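Local coordinates for protein muramidase (Trichobolus zukalii, PDB 6ZMV) that probably cleaves the glycan strands of bacterial peptidoglycan as a family 25 glycoside hydrolase, a fungal muramidase of the lysozyme type, at residues A[7-12]-A[39-45]; A[80-84]-A[123-129]; A[130-136]-A[153-159]. Numbering follows the deposited sequence.

Contact 1: residues A[7-12]-A[39-45]; sequences ISHYQP and DPVFSTH
The imidazole of H45 lies flat under I7, whose CD1 sits 3.5 Å from the ring centroid and 11° off its normal, a CH-pi contact that ties helix 42-51 to the end of strand 2-7 in the GH25 barrel. I7 takes the p,t rotamer and still has extended backbone; after it the chain folds into a type I beta turn from S8 to Q11, closed by Q11 N to S8 O (2.9 Å). S8 OG accepts from Y10 N at 3.1 Å, an ST turn within the same loop. A second type I turn, D39 to F42, leads into the helix, and H9 and V41 are the nearest residues of the two backbones, CA to CA 5.2 Å.

The two carboxylate oxygens of D39 (chi1 t) serve different segments. OD1 caps the turn by accepting from V41 N at 2.9 Å, while OD2 receives H9 N at 2.8 Å; with H9 in the p rotamer (chi1 73°), ND1 of the same residue also donates to OD2, at 3.0 Å. V41 fills the space between, with CG2 3.6 Å from H9 CA. H45, in the m rotamer, hydrogen-bonds through ND1 with the hydroxyl of Y16. At the other edge of this ring, H45 NE2 donates to S8 O at 3.1 Å.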
loop_
_atom_site.group_PDB
_atom_site.type_symbol
_atom_site.label_atom_id
_atom_site.label_comp_id
_atom_site.label_asym_id
_atom_site.label_seq_id
_atom_site.Cartn_x
_atom_site.Cartn_y
_atom_site.Cartn_z
ATOM N N ILE A 7 2.158 -3.377 -8.753
ATOM C CA ILE A 7 2.096 -4.642 -9.525
ATOM C C ILE A 7 1.902 -5.811 -8.577
ATOM O O ILE A 7 2.049 -5.710 -7.344
ATOM C CB ILE A 7 3.391 -4.842 -10.348
ATOM C CG1 ILE A 7 4.671 -4.789 -9.500
ATOM C CG2 ILE A 7 3.443 -3.827 -11.488
ATOM C CD1 ILE A 7 5.966 -5.000 -10.263
ATOM N N SER A 8 1.600 -6.939 -9.182
ATOM C CA SER A 8 1.304 -8.209 -8.507
ATOM C C SER A 8 1.585 -9.347 -9.489
ATOM O O SER A 8 2.087 -9.132 -10.576
ATOM C CB SER A 8 -0.122 -8.227 -8.040
ATOM O OG SER A 8 -1.012 -8.357 -9.138
ATOM N N HIS A 9 1.147 -10.532 -9.122
ATOM C CA HIS A 9 1.249 -11.666 -10.029
ATOM C C HIS A 9 0.416 -11.468 -11.282
ATOM O O HIS A 9 0.656 -12.186 -12.246
ATOM C CB HIS A 9 0.776 -12.932 -9.299
ATOM C CG HIS A 9 -0.653 -13.010 -9.089
ATOM N ND1 HIS A 9 -1.303 -12.410 -8.041
ATOM C CD2 HIS A 9 -1.563 -13.637 -9.839
ATOM C CE1 HIS A 9 -2.595 -12.746 -8.121
ATOM N NE2 HIS A 9 -2.756 -13.440 -9.238
ATOM N N TYR A 10 -0.508 -10.519 -11.314
ATOM C CA TYR A 10 -1.238 -10.187 -12.574
ATOM C C TYR A 10 -0.283 -9.647 -13.646
ATOM O O TYR A 10 -0.658 -9.647 -14.812
ATOM C CB TYR A 10 -2.363 -9.196 -12.306
ATOM C CG TYR A 10 -3.569 -9.832 -11.647
ATOM C CD1 TYR A 10 -4.325 -10.821 -12.267
ATOM C CD2 TYR A 10 -4.038 -9.377 -10.422
ATOM C CE1 TYR A 10 -5.489 -11.321 -11.706
ATOM C CE2 TYR A 10 -5.213 -9.840 -9.859
ATOM C CZ TYR A 10 -5.904 -10.847 -10.478
ATOM O OH TYR A 10 -7.033 -11.312 -9.885
ATOM N N GLN A 11 0.904 -9.230 -13.257
ATOM C CA GLN A 11 2.019 -8.834 -14.176
ATOM C C GLN A 11 3.147 -9.858 -14.005
ATOM O O GLN A 11 4.088 -9.638 -13.232
ATOM C CB GLN A 11 2.499 -7.407 -13.875
ATOM C CG GLN A 11 1.461 -6.362 -14.158
ATOM C CD GLN A 11 0.325 -6.270 -13.181
ATOM O OE1 GLN A 11 0.564 -6.199 -11.962
ATOM N NE2 GLN A 11 -0.881 -6.212 -13.677
ATOM N N PRO A 12 3.113 -11.004 -14.701
ATOM C CA PRO A 12 4.160 -12.004 -14.462
ATOM C C PRO A 12 5.563 -11.570 -14.895
ATOM O O PRO A 12 6.503 -12.104 -14.370
ATOM C CB PRO A 12 3.728 -13.215 -15.279
ATOM C CG PRO A 12 2.573 -12.728 -16.106
ATOM C CD PRO A 12 2.018 -11.469 -15.549
ATOM N N ASP A 39 1.947 -13.966 -2.871
ATOM C CA ASP A 39 1.973 -13.673 -4.312
ATOM C C ASP A 39 3.220 -14.334 -4.887
ATOM O O ASP A 39 4.358 -14.021 -4.478
ATOM C CB ASP A 39 1.905 -12.203 -4.554
ATOM C CG ASP A 39 1.842 -11.835 -6.010
ATOM O OD1 ASP A 39 2.811 -12.214 -6.740
ATOM O OD2 ASP A 39 0.884 -11.130 -6.399
ATOM N N PRO A 40 3.080 -15.213 -5.919
ATOM C CA PRO A 40 4.247 -15.968 -6.388
ATOM C C PRO A 40 5.302 -15.169 -7.116
ATOM O O PRO A 40 6.412 -15.668 -7.334
ATOM C CB PRO A 40 3.646 -17.052 -7.228
ATOM C CG PRO A 40 2.338 -16.512 -7.648
ATOM C CD PRO A 40 1.799 -15.656 -6.530
ATOM N N VAL A 41 4.954 -13.961 -7.497
ATOM C CA VAL A 41 5.887 -13.110 -8.262
ATOM C C VAL A 41 6.547 -12.070 -7.351
ATOM O O VAL A 41 7.377 -11.250 -7.815
ATOM C CB VAL A 41 5.223 -12.521 -9.514
ATOM C CG1 VAL A 41 6.216 -11.923 -10.493
ATOM C CG2 VAL A 41 4.354 -13.538 -10.214
ATOM N N PHE A 42 6.196 -12.044 -6.069
ATOM C CA PHE A 42 6.724 -10.993 -5.163
ATOM C C PHE A 42 8.234 -10.916 -5.262
ATOM O O PHE A 42 8.803 -9.832 -5.442
ATOM C CB PHE A 42 6.278 -11.237 -3.718
ATOM C CG PHE A 42 6.970 -10.306 -2.759
ATOM C CD1 PHE A 42 6.490 -9.034 -2.572
ATOM C CD2 PHE A 42 8.140 -10.706 -2.087
ATOM C CE1 PHE A 42 7.169 -8.161 -1.744
ATOM C CE2 PHE A 42 8.820 -9.809 -1.275
ATOM C CZ PHE A 42 8.317 -8.573 -1.105
ATOM N N SER A 43 8.929 -12.039 -5.071
ATOM C CA SER A 43 10.408 -12.004 -4.980
ATOM C C SER A 43 10.981 -11.584 -6.337
ATOM O O SER A 43 11.989 -10.828 -6.401
ATOM C CB SER A 43 10.967 -13.294 -4.513
ATOM O OG SER A 43 10.559 -13.548 -3.191
ATOM N N THR A 44 10.399 -12.054 -7.428
ATOM C CA THR A 44 10.848 -11.656 -8.785
ATOM C C THR A 44 10.744 -10.145 -8.932
ATOM O O THR A 44 11.715 -9.466 -9.361
ATOM C CB THR A 44 10.018 -12.304 -9.895
ATOM O OG1 THR A 44 10.107 -13.738 -9.753
ATOM C CG2 THR A 44 10.324 -11.854 -11.313
ATOM N N HIS A 45 9.628 -9.580 -8.576
ATOM C CA HIS A 45 9.408 -8.140 -8.701
ATOM C C HIS A 45 10.297 -7.373 -7.753
ATOM O O HIS A 45 10.874 -6.337 -8.132
ATOM C CB HIS A 45 7.953 -7.819 -8.456
ATOM C CG HIS A 45 6.978 -8.226 -9.493
ATOM N ND1 HIS A 45 7.307 -8.251 -10.823
ATOM C CD2 HIS A 45 5.659 -8.555 -9.371
ATOM C CE1 HIS A 45 6.212 -8.584 -11.525
ATOM N NE2 HIS A 45 5.153 -8.781 -10.651
#

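Contact 2: residues A[80-84]-A[123-129]; sequences GGGWS and YKTLSGR. With SO4 (sulfate ion), chain G.
The C-terminal end of helix 109-127, at S127, packs against the glycine-rich loop 80-84, between helix 69-78 and strand 93-95. G128 (phi/psi 98/-12) turns the chain out of the helix, and R129 continues extended (-145/159). Across the segments W83 and S127 have the closest CA atoms, 5.6 Å apart.

W83, extended, points its CA-to-CB bond toward 123-129, and chi1 t, chi2 83° place the indole beside the helix end. R129 (p,t,m) brings CD over one face of the indole, 3.5 Å from the centroid of the six-membered ring, a CH-pi contact; R129 CZ is 4.7 Å from the centroid of the five-membered ring of W83, 30° off its normal, an off-centre cation-pi contact, and R129 NH2 is 3.3 Å from W83 CZ2. W83 NE1 and R129 NH2 both donate to helix 197-205, to A204 O and L203 O respectively.

The Y123 side chain (chi1 t) ends beside the glycines, its OH donating to G81 O at 2.6 Å. Water 1 links G82 O (2.6 Å) and Y123 OH (3.0 Å); water 2 links W83 O (2.6 Å) and S127 O (2.7 Å). K124 NZ donates to sulfate O1 at 3.0 Å. S127 OG accepts from R129 N at 3.0 Å, so the helix exit is an ST turn, leading toward the next strand of an alpha/beta barrel.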
loop_
_atom_site.group_PDB
_atom_site.type_symbol
_atom_site.label_atom_id
_atom_site.label_comp_id
_atom_site.label_asym_id
_atom_site.label_seq_id
_atom_site.Cartn_x
_atom_site.Cartn_y
_atom_site.Cartn_z
ATOM N N GLY A 80 7.350 -10.529 3.036
ATOM C CA GLY A 80 7.659 -9.454 2.093
ATOM C C GLY A 80 7.372 -8.061 2.624
ATOM O O GLY A 80 7.784 -7.095 1.966
ATOM N N GLY A 81 6.721 -7.944 3.781
ATOM C CA GLY A 81 6.407 -6.657 4.385
ATOM C C GLY A 81 7.463 -6.096 5.296
ATOM O O GLY A 81 7.198 -5.112 5.992
ATOM N N GLY A 82 8.640 -6.662 5.328
ATOM C CA GLY A 82 9.693 -6.184 6.209
ATOM C C GLY A 82 10.091 -4.761 5.803
ATOM O O GLY A 82 9.987 -4.335 4.631
ATOM N N TRP A 83 10.645 -4.024 6.738
ATOM C CA TRP A 83 11.134 -2.663 6.489
ATOM C C TRP A 83 12.402 -2.453 7.271
ATOM O O TRP A 83 12.478 -2.784 8.427
ATOM C CB TRP A 83 10.099 -1.588 6.816
ATOM C CG TRP A 83 10.603 -0.197 6.600
ATOM C CD1 TRP A 83 10.639 0.497 5.413
ATOM C CD2 TRP A 83 11.291 0.612 7.574
ATOM N NE1 TRP A 83 11.342 1.660 5.570
ATOM C CE2 TRP A 83 11.763 1.749 6.881
ATOM C CE3 TRP A 83 11.639 0.459 8.922
ATOM C CZ2 TRP A 83 12.472 2.760 7.523
ATOM C CZ3 TRP A 83 12.315 1.465 9.552
ATOM C CH2 TRP A 83 12.722 2.602 8.859
ATOM N N SER A 84 13.354 -1.823 6.598
ATOM C CA SER A 84 14.575 -1.291 7.225
ATOM C C SER A 84 14.848 0.094 6.664
ATOM O O SER A 84 14.419 0.348 5.553
ATOM C CB SER A 84 15.812 -2.177 7.021
ATOM O OG SER A 84 16.214 -2.152 5.658
ATOM N N TYR A 123 1.967 -4.171 12.887
ATOM C CA TYR A 123 3.013 -3.846 11.906
ATOM C C TYR A 123 4.036 -2.870 12.495
ATOM O O TYR A 123 5.259 -3.054 12.253
ATOM C CB TYR A 123 2.375 -3.331 10.606
ATOM C CG TYR A 123 3.407 -3.136 9.526
ATOM C CD1 TYR A 123 3.760 -4.211 8.733
ATOM C CD2 TYR A 123 4.057 -1.904 9.359
ATOM C CE1 TYR A 123 4.768 -4.070 7.797
ATOM C CE2 TYR A 123 5.044 -1.761 8.406
ATOM C CZ TYR A 123 5.437 -2.863 7.644
ATOM O OH TYR A 123 6.406 -2.686 6.637
ATOM N N LYS A 124 3.582 -1.885 13.250
ATOM C CA LYS A 124 4.461 -0.935 13.908
ATOM C C LYS A 124 5.431 -1.633 14.850
ATOM O O LYS A 124 6.630 -1.307 14.814
ATOM C CB LYS A 124 3.611 0.097 14.648
ATOM C CG LYS A 124 4.293 1.071 15.596
ATOM C CD LYS A 124 5.090 2.086 14.942
ATOM C CE LYS A 124 5.588 3.085 15.956
ATOM N NZ LYS A 124 6.629 3.955 15.347
ATOM N N THR A 125 4.961 -2.537 15.705
ATOM C CA THR A 125 5.914 -3.181 16.630
ATOM C C THR A 125 6.860 -4.077 15.866
ATOM O O THR A 125 8.024 -4.182 16.270
ATOM C CB THR A 125 5.219 -3.895 17.784
ATOM O OG1 THR A 125 6.215 -4.098 18.784
ATOM C CG2 THR A 125 4.531 -5.172 17.386
ATOM N N LEU A 126 6.411 -4.742 14.791
ATOM C CA LEU A 126 7.299 -5.696 14.077
ATOM C C LEU A 126 8.361 -4.929 13.279
ATOM O O LEU A 126 9.546 -5.366 13.278
ATOM C CB LEU A 126 6.442 -6.515 13.120
ATOM C CG LEU A 126 5.533 -7.523 13.785
ATOM C CD1 LEU A 126 4.621 -8.168 12.742
ATOM C CD2 LEU A 126 6.314 -8.577 14.580
ATOM N N SER A 127 7.963 -3.855 12.590
ATOM C CA SER A 127 8.850 -3.156 11.627
ATOM C C SER A 127 9.559 -1.942 12.239
ATOM O O SER A 127 10.577 -1.524 11.646
ATOM C CB SER A 127 8.067 -2.701 10.414
ATOM O OG SER A 127 7.306 -1.544 10.723
ATOM N N GLY A 128 8.967 -1.340 13.269
ATOM C CA GLY A 128 9.408 -0.044 13.772
ATOM C C GLY A 128 8.633 1.133 13.302
ATOM O O GLY A 128 8.754 2.196 13.928
ATOM N N ARG A 129 7.773 0.980 12.308
ATOM C CA ARG A 129 7.029 2.108 11.781
ATOM C C ARG A 129 5.643 1.698 11.353
ATOM O O ARG A 129 5.333 0.525 11.153
ATOM C CB ARG A 129 7.787 2.840 10.697
ATOM C CG ARG A 129 7.877 2.032 9.430
ATOM C CD ARG A 129 8.758 2.760 8.414
ATOM N NE ARG A 129 8.223 4.066 7.993
ATOM C CZ ARG A 129 8.761 4.837 7.089
ATOM N NH1 ARG A 129 8.158 5.952 6.725
ATOM N NH2 ARG A 129 9.879 4.457 6.505
HETATM S S SO4 G . 6.704 6.137 11.983
HETATM O O1 SO4 G . 5.968 5.118 12.693
HETATM O O2 SO4 G . 6.379 5.902 10.612
HETATM O O3 SO4 G . 6.186 7.419 12.403
HETATM O O4 SO4 G . 8.134 6.041 12.172
HETATM O O HOH W 1 8.197 -2.500 4.189
HETATM O O HOH W 2 13.035 -2.531 10.986
#

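Contact 3: residues A[130-136]-A[153-159]; sequences YPMIYTG and TCPLVLA. With SO4 (sulfate ion), chain G.
Just before the two strands pair, the side chains of Y130 and T153 meet: T153 CB sits 3.7 Å from the centroid of the Y130 ring, 16° off its normal, a CH-pi contact, while C154 SG lies obliquely at 5.0 Å from the same centroid. The Y130 backbone N also donates to sulfate O1 at 3.0 Å.

Beyond this entrance strands 132-136 and 156-159 run parallel, their axes 4.6 Å apart at closest and inclined by 18°. I133 pairs with L156, Y134 with V157 and T135 with L158. The hydrogen bonds alternate between strands: I133 N to P155 O (2.9 Å), V157 N to I133 O (2.8 Å), T135 N to V157 O (3.0 Å) and A159 N to T135 O (3.0 Å).

Y134, V157 and A159 share one face, where Y134 CD2 is 3.8 Å from V157 CG1; V157 also touches M93 and I177, and Y134 OH hydrogen-bonds Q179. On the other face, T135 CG2 is 3.7 Å from L156 CD1 and I133 CD1 lies 3.8 Å from C154 CB. Helix 137-144 connects the strands, completing a beta-alpha-beta unit of the GH25 barrel.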
loop_
_atom_site.group_PDB
_atom_site.type_symbol
_atom_site.label_atom_id
_atom_site.label_comp_id
_atom_site.label_asym_id
_atom_site.label_seq_id
_atom_site.Cartn_x
_atom_site.Cartn_y
_atom_site.Cartn_z
ATOM N N TYR A 130 4.796 2.687 11.281
ATOM C CA TYR A 130 3.427 2.483 10.809
ATOM C C TYR A 130 3.404 2.144 9.324
ATOM O O TYR A 130 4.195 2.685 8.537
ATOM C CB TYR A 130 2.589 3.717 11.112
ATOM C CG TYR A 130 2.271 3.860 12.586
ATOM C CD1 TYR A 130 1.360 3.000 13.179
ATOM C CD2 TYR A 130 2.808 4.876 13.344
ATOM C CE1 TYR A 130 1.031 3.094 14.507
ATOM C CE2 TYR A 130 2.460 4.996 14.683
ATOM C CZ TYR A 130 1.580 4.102 15.273
ATOM O OH TYR A 130 1.171 4.177 16.595
ATOM N N PRO A 131 2.452 1.312 8.895
ATOM C CA PRO A 131 2.260 1.040 7.492
ATOM C C PRO A 131 1.540 2.203 6.835
ATOM O O PRO A 131 0.875 3.014 7.470
ATOM C CB PRO A 131 1.392 -0.202 7.484
ATOM C CG PRO A 131 0.520 -0.002 8.723
ATOM C CD PRO A 131 1.406 0.687 9.736
ATOM N N MET A 132 1.597 2.197 5.517
ATOM C CA MET A 132 0.683 3.026 4.703
ATOM C C MET A 132 -0.675 2.317 4.627
ATOM O O MET A 132 -0.728 1.070 4.700
ATOM C CB MET A 132 1.246 3.228 3.294
ATOM C CG MET A 132 2.703 3.668 3.301
ATOM S SD MET A 132 3.322 4.384 1.799
ATOM C CE MET A 132 3.311 2.921 0.768
ATOM N N ILE A 133 -1.731 3.086 4.438
ATOM C CA ILE A 133 -3.105 2.558 4.234
ATOM C C ILE A 133 -3.553 2.964 2.852
ATOM O O ILE A 133 -3.609 4.195 2.583
ATOM C CB ILE A 133 -4.072 3.010 5.310
ATOM C CG1 ILE A 133 -3.648 2.431 6.662
ATOM C CG2 ILE A 133 -5.483 2.610 4.945
ATOM C CD1 ILE A 133 -4.460 3.011 7.835
ATOM N N TYR A 134 -3.941 2.003 2.031
ATOM C CA TYR A 134 -4.545 2.221 0.712
ATOM C C TYR A 134 -6.035 2.112 0.838
ATOM O O TYR A 134 -6.564 1.139 1.416
ATOM C CB TYR A 134 -4.019 1.178 -0.284
ATOM C CG TYR A 134 -4.739 1.147 -1.603
ATOM C CD1 TYR A 134 -5.918 0.439 -1.751
ATOM C CD2 TYR A 134 -4.215 1.761 -2.720
ATOM C CE1 TYR A 134 -6.553 0.376 -2.978
ATOM C CE2 TYR A 134 -4.863 1.717 -3.940
ATOM C CZ TYR A 134 -6.038 1.023 -4.081
ATOM O OH TYR A 134 -6.653 0.937 -5.299
ATOM N N THR A 135 -6.727 3.067 0.258
ATOM C CA THR A 135 -8.195 3.050 0.209
ATOM C C THR A 135 -8.672 3.948 -0.905
ATOM O O THR A 135 -8.009 4.940 -1.264
ATOM C CB THR A 135 -8.801 3.491 1.571
ATOM O OG1 THR A 135 -10.220 3.335 1.602
ATOM C CG2 THR A 135 -8.413 4.892 1.993
ATOM N N GLY A 136 -9.902 3.723 -1.338
ATOM C CA GLY A 136 -10.674 4.749 -2.044
ATOM C C GLY A 136 -11.462 5.580 -1.060
ATOM O O GLY A 136 -11.665 5.177 0.077
ATOM N N THR A 153 -0.690 9.001 11.809
ATOM C CA THR A 153 0.297 7.931 11.940
ATOM C C THR A 153 0.587 7.176 10.649
ATOM O O THR A 153 1.752 6.886 10.401
ATOM C CB THR A 153 -0.143 6.940 13.003
ATOM O OG1 THR A 153 -1.472 6.496 12.772
ATOM C CG2 THR A 153 -0.020 7.542 14.391
ATOM N N CYS A 154 -0.423 6.863 9.852
ATOM C CA CYS A 154 -0.270 6.009 8.680
ATOM C C CYS A 154 -0.383 6.798 7.416
ATOM O O CYS A 154 -1.415 7.423 7.167
ATOM C CB CYS A 154 -1.354 4.955 8.714
ATOM S SG CYS A 154 -1.314 3.841 10.140
ATOM N N PRO A 155 0.655 6.828 6.548
ATOM C CA PRO A 155 0.523 7.557 5.284
ATOM C C PRO A 155 -0.630 7.013 4.450
ATOM O O PRO A 155 -0.829 5.794 4.390
ATOM C CB PRO A 155 1.821 7.275 4.553
ATOM C CG PRO A 155 2.803 7.075 5.717
ATOM C CD PRO A 155 2.005 6.298 6.734
ATOM N N LEU A 156 -1.391 7.913 3.834
ATOM C CA LEU A 156 -2.548 7.567 2.994
ATOM C C LEU A 156 -2.126 7.357 1.562
ATOM O O LEU A 156 -1.506 8.239 0.946
ATOM C CB LEU A 156 -3.593 8.670 3.106
ATOM C CG LEU A 156 -4.778 8.574 2.167
ATOM C CD1 LEU A 156 -5.625 7.335 2.455
ATOM C CD2 LEU A 156 -5.608 9.817 2.213
ATOM N N VAL A 157 -2.510 6.213 1.004
ATOM C CA VAL A 157 -2.443 5.946 -0.453
ATOM C C VAL A 157 -3.880 5.974 -0.949
ATOM O O VAL A 157 -4.683 5.114 -0.572
ATOM C CB VAL A 157 -1.726 4.649 -0.780
ATOM C CG1 VAL A 157 -1.593 4.471 -2.278
ATOM C CG2 VAL A 157 -0.350 4.604 -0.085
ATOM N N LEU A 158 -4.253 7.014 -1.664
ATOM C CA LEU A 158 -5.635 7.269 -2.060
ATOM C C LEU A 158 -5.841 6.897 -3.523
ATOM O O LEU A 158 -5.134 7.393 -4.402
ATOM C CB LEU A 158 -5.958 8.725 -1.855
ATOM C CG LEU A 158 -7.394 9.161 -2.086
ATOM C CD1 LEU A 158 -8.399 8.377 -1.266
ATOM C CD2 LEU A 158 -7.545 10.643 -1.802
ATOM N N ALA A 159 -6.820 6.049 -3.769
ATOM C CA ALA A 159 -7.174 5.650 -5.143
ATOM C C ALA A 159 -8.300 6.519 -5.644
ATOM O O ALA A 159 -9.352 6.549 -5.016
ATOM C CB ALA A 159 -7.558 4.198 -5.187
HETATM S S SO4 G . 6.704 6.137 11.983
HETATM O O1 SO4 G . 5.968 5.118 12.693
HETATM O O2 SO4 G . 6.379 5.902 10.612
HETATM O O3 SO4 G . 6.186 7.419 12.403
HETATM O O4 SO4 G . 8.134 6.041 12.172
#

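Overall arrangement
All three contacts belong to one GH25 barrel. Contact 3 is the innermost, its centre about 6 Å from the centre of the chain, and relies on repeated backbone pairing with apolar side chains on both faces of the sheet. Contacts 1 and 2, their centres about 15 and 13 Å from that point, each join a loop to a helix end, and side chains do the work there: a histidine-carboxylate hydrogen bond at a helix start in contact 1, CH-pi and cation-pi contacts of arginine with tryptophan, beside a tyrosine-carbonyl bond, at a helix finish in contact 2. Contacts 2 and 3 adjoin, Y123 packing on P131, and share a sulfate. Contact 1 touches contact 2 through F42 and G80.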